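Side-chain contacts in probable 3-hydroxyisobutyrate dehydrogenase (Pseudomonas aeruginosa, PDB 3OBB), which oxidises L-serine and methyl-L-serine with NAD(+) as the electron acceptor and has low activity toward beta-hydroxyisobutyrate: residues Gly169-Ala172 and Lys173-Asn177; Met246-Asp249 and Leu250-Gln254. All coordinates share one frame; numbering follows the deposited sequence.

Interaction 1 of 2, residues Gly169-Ala172 and Lys173-Asn177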
loop_
_atom_site.group_PDB
_atom_site.type_symbol
_atom_site.label_atom_id
_atom_site.label_comp_id
_atom_site.label_asym_id
_atom_site.label_seq_id
_atom_site.Cartn_x
_atom_site.Cartn_y
_atom_site.Cartn_z
ATOM N N GLY A 169 -5.600 -6.205 27.038
ATOM C CA GLY A 169 -4.495 -7.110 26.756
ATOM C C GLY A 169 -4.549 -7.479 25.288
ATOM O O GLY A 169 -3.531 -7.461 24.603
ATOM N N GLN A 170 -5.737 -7.810 24.781
ATOM C CA GLN A 170 -5.845 -8.133 23.351
ATOM C C GLN A 170 -5.516 -6.933 22.520
ATOM O O GLN A 170 -4.959 -7.095 21.454
ATOM C CB GLN A 170 -7.226 -8.665 22.961
ATOM C CG GLN A 170 -7.670 -9.931 23.709
ATOM C CD GLN A 170 -6.751 -11.131 23.505
ATOM O OE1 GLN A 170 -5.965 -11.181 22.558
ATOM N NE2 GLN A 170 -6.868 -12.111 24.386
ATOM N N VAL A 171 -5.881 -5.721 22.962
ATOM C CA VAL A 171 -5.639 -4.543 22.135
ATOM C C VAL A 171 -4.128 -4.361 22.010
ATOM O O VAL A 171 -3.619 -4.158 20.907
ATOM C CB VAL A 171 -6.355 -3.224 22.679
ATOM C CG1 VAL A 171 -6.040 -2.046 21.810
ATOM C CG2 VAL A 171 -7.899 -3.402 22.739
ATOM N N ALA A 172 -3.408 -4.454 23.143
ATOM C CA ALA A 172 -1.964 -4.218 23.152
ATOM C C ALA A 172 -1.292 -5.260 22.249
ATOM O O ALA A 172 -0.403 -4.914 21.446
ATOM C CB ALA A 172 -1.410 -4.254 24.618
ATOM N N LYS A 173 -1.774 -6.503 22.342
ATOM C CA LYS A 173 -1.242 -7.656 21.604
ATOM C C LYS A 173 -1.371 -7.494 20.092
ATOM O O LYS A 173 -0.421 -7.744 19.347
ATOM C CB LYS A 173 -1.928 -8.973 22.050
ATOM C CG LYS A 173 -1.466 -10.238 21.275
ATOM C CD LYS A 173 0.037 -10.503 21.448
ATOM C CE LYS A 173 0.537 -11.632 20.547
ATOM N NZ LYS A 173 -0.075 -12.970 20.872
ATOM N N VAL A 174 -2.563 -7.105 19.640
ATOM C CA VAL A 174 -2.781 -6.934 18.220
ATOM C C VAL A 174 -2.065 -5.704 17.658
ATOM O O VAL A 174 -1.664 -5.711 16.517
ATOM C CB VAL A 174 -4.299 -6.993 17.798
ATOM C CG1 VAL A 174 -4.976 -8.328 18.310
ATOM C CG2 VAL A 174 -5.092 -5.691 18.191
ATOM N N CYS A 175 -1.918 -4.645 18.443
ATOM C CA CYS A 175 -1.126 -3.480 18.004
ATOM C C CYS A 175 0.355 -3.869 17.867
ATOM O O CYS A 175 1.025 -3.504 16.883
ATOM C CB CYS A 175 -1.262 -2.365 19.036
ATOM S SG CYS A 175 -2.946 -1.597 19.025
ATOM N N ASN A 176 0.850 -4.598 18.876
ATOM C CA ASN A 176 2.241 -5.005 18.938
ATOM C C ASN A 176 2.568 -5.914 17.776
ATOM O O ASN A 176 3.555 -5.695 17.123
ATOM C CB ASN A 176 2.569 -5.738 20.242
ATOM C CG ASN A 176 3.986 -6.250 20.255
ATOM O OD1 ASN A 176 4.899 -5.529 20.644
ATOM N ND2 ASN A 176 4.196 -7.497 19.759
ATOM N N ASN A 177 1.751 -6.951 17.544
ATOM C CA ASN A 177 2.035 -7.893 16.463
ATOM C C ASN A 177 1.874 -7.317 15.076
ATOM O O ASN A 177 2.636 -7.682 14.166
ATOM C CB ASN A 177 1.322 -9.242 16.644
ATOM C CG ASN A 177 2.105 -10.158 17.583
ATOM O OD1 ASN A 177 2.764 -9.644 18.482
ATOM N ND2 ASN A 177 2.102 -11.494 17.340
#
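Val171 and Cys175 sit one helical turn apart, and the tight part of this contact is the backbone that joins their turns. Cys175 N donates to Val171 O at 3.0 Å, and Asn176 N to Ala172 O at 2.9 Å, two of four successive i to i+4 bonds. Val174 packs close as well: chi1 of -54° sets CG1 anti to the carbonyl carbon and leaves CG2 between the backbone N and that carbon, 3.4 Å from Val171 O. Side chain against side chain is looser, with Val171 CG1 4.2 Å from Cys175 SG. The touching residues are buried, and the looser side is covered by another chain: Asn197 and Gly194 of the second subunit pack on Val171 and Cys175. On another face Asn176 ND2 donates to Asn177 OD1 at 2.9 Å, a bond lying in both amide planes. Bends at chi2 and chi4 carry NZ of the active-site Lys173 to Val123 O and Thr98 OG1. Around this first part of helix 168-196 lie helix 101-112 beside Gln170 and Val171, helix 243-260, whose Leu252 and Ala253 touch Val174, strand 117-124, whose Pro122 touches Gln170 and Lys173, and strand 135-140, whose Met138 meets Ala172, Lys173 and Asn176.

Interaction 2 of 2, residues Met246-Asp249 and Leu250-Gln254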
loop_
_atom_site.group_PDB
_atom_site.type_symbol
_atom_site.label_atom_id
_atom_site.label_comp_id
_atom_site.label_asym_id
_atom_site.label_seq_id
_atom_site.Cartn_x
_atom_site.Cartn_y
_atom_site.Cartn_z
HETATM N N MSE A 246 0.868 -15.219 11.964
HETATM C CA MSE A 246 1.021 -13.788 11.736
HETATM C C MSE A 246 -0.163 -13.212 10.917
HETATM O O MSE A 246 -0.665 -12.138 11.241
HETATM C CB MSE A 246 2.356 -13.481 11.052
HETATM C CG MSE A 246 2.546 -11.990 10.750
HETATM SE SE MSE A 246 2.313 -10.896 12.380
HETATM C CE MSE A 246 4.178 -10.989 12.819
ATOM N N ALA A 247 -0.608 -13.920 9.869
ATOM C CA ALA A 247 -1.738 -13.445 9.032
ATOM C C ALA A 247 -3.020 -13.367 9.861
ATOM O O ALA A 247 -3.820 -12.448 9.696
ATOM C CB ALA A 247 -1.960 -14.367 7.834
ATOM N N LYS A 248 -3.206 -14.337 10.756
ATOM C CA LYS A 248 -4.341 -14.351 11.672
ATOM C C LYS A 248 -4.313 -13.095 12.553
ATOM O O LYS A 248 -5.294 -12.347 12.614
ATOM C CB LYS A 248 -4.314 -15.622 12.521
ATOM C CG LYS A 248 -5.368 -15.695 13.666
ATOM C CD LYS A 248 -4.756 -15.484 15.080
ATOM C CE LYS A 248 -3.667 -16.537 15.474
ATOM N NZ LYS A 248 -2.652 -16.016 16.494
ATOM N N ASP A 249 -3.182 -12.887 13.228
ATOM C CA ASP A 249 -2.972 -11.748 14.137
ATOM C C ASP A 249 -3.227 -10.431 13.441
ATOM O O ASP A 249 -3.817 -9.541 14.002
ATOM C CB ASP A 249 -1.534 -11.777 14.685
ATOM C CG ASP A 249 -1.350 -12.822 15.814
ATOM O OD1 ASP A 249 -2.361 -13.468 16.202
ATOM O OD2 ASP A 249 -0.221 -13.000 16.330
ATOM N N LEU A 250 -2.755 -10.310 12.212
ATOM C CA LEU A 250 -2.969 -9.103 11.416
ATOM C C LEU A 250 -4.460 -8.969 11.162
ATOM O O LEU A 250 -4.994 -7.881 11.152
ATOM C CB LEU A 250 -2.216 -9.242 10.091
ATOM C CG LEU A 250 -0.894 -8.547 9.747
ATOM C CD1 LEU A 250 -0.386 -7.425 10.700
ATOM C CD2 LEU A 250 0.174 -9.485 9.272
ATOM N N GLY A 251 -5.139 -10.092 10.972
ATOM C CA GLY A 251 -6.584 -10.082 10.691
ATOM C C GLY A 251 -7.380 -9.549 11.878
ATOM O O GLY A 251 -8.286 -8.741 11.700
ATOM N N LEU A 252 -7.017 -9.983 13.080
ATOM C CA LEU A 252 -7.589 -9.444 14.322
ATOM C C LEU A 252 -7.344 -7.935 14.495
ATOM O O LEU A 252 -8.224 -7.192 14.982
ATOM C CB LEU A 252 -7.031 -10.172 15.542
ATOM C CG LEU A 252 -7.272 -11.677 15.663
ATOM C CD1 LEU A 252 -6.620 -12.250 16.925
ATOM C CD2 LEU A 252 -8.764 -12.085 15.586
ATOM N N ALA A 253 -6.149 -7.496 14.116
ATOM C CA ALA A 253 -5.821 -6.084 14.164
ATOM C C ALA A 253 -6.755 -5.261 13.231
ATOM O O ALA A 253 -7.235 -4.185 13.620
ATOM C CB ALA A 253 -4.336 -5.865 13.845
ATOM N N GLN A 254 -7.061 -5.794 12.042
ATOM C CA GLN A 254 -8.041 -5.167 11.144
ATOM C C GLN A 254 -9.424 -5.025 11.769
ATOM O O GLN A 254 -10.143 -4.054 11.502
ATOM C CB GLN A 254 -8.192 -5.981 9.854
ATOM C CG GLN A 254 -6.962 -6.039 9.049
ATOM C CD GLN A 254 -6.499 -4.663 8.656
ATOM O OE1 GLN A 254 -5.425 -4.241 9.059
ATOM N NE2 GLN A 254 -7.337 -3.933 7.898
#
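Met246, modelled as selenomethionine, meets Leu250 one turn on along helix 243-260, an i to i+4 pair in the all-helical C-terminal part of this HIBADH-related dehydrogenase. The touching atoms are Met246 CG and Leu250 CD2, 3.8 Å apart, with SE of Met246 also against that methyl; the two chains cross at a slant. Met246 starts with CG anti to the backbone N (chi1 178°), and the bend at chi2 (54°) then brings SE to the leucine methyl. In the backbone of the same turn, Leu250 N donates to Met246 O at 2.9 Å. On a different face Lys248 and Leu252 form the second i to i+4 pair, a looser one, where the aliphatic CD of the lysine comes no nearer than 4.2 Å to Leu252 CD1. Lys248 O serves two donors: Leu252 N at 3.0 Å, and Gly251 N through a weak bond with an N-H...O angle of 116°.

Farther out, other helices and loops fix these side chains. Leu180 of helix 168-196, Tyr274 of helix 265-279 and Phe287 close around Met246, while Ala181, Leu271 and Tyr274 press on Leu250. Leu252 leans on Thr98, an NAD(+)-binding residue, so the helix reaches the cofactor site here. The polar side of the helix faces the same region. Asp249 OD2 accepts a hydrogen bond from Asn177 ND2, which would hold the carboxylate in position, and a bound EPE molecule, probably from the crystallisation liquor, lies beside it. The other carboxylate oxygen of Asp249, OD1, pairs with Lys248, itself an NAD(+)-binding residue: NZ of Lys248 stands 2.6 Å from OD1 of Asp249 in a salt bridge, approaching from above the carboxylate plane, 37° out of it.

How the interactions relate
Interaction 1 comes first along the chain, near the start of helix 168-196, and interaction 2 follows on helix 243-260, with their centres about 10 Å apart. Both lie in the C-terminal, helical part of the protein, and the two helices pack directly: Val174 CG1 is 3.9 Å from Leu252 CB, and Asn177 O is 3.7 Å from the selenium of Met246. A third touch joins Val174 O to Ala253 CB at 3.8 Å. Together the helices bring the active-site Lys173 to within about 6 Å of the NAD(+)-binding Lys248, measured between their side chains, and both helices meet the Rossmann-type N-terminal part at the active site.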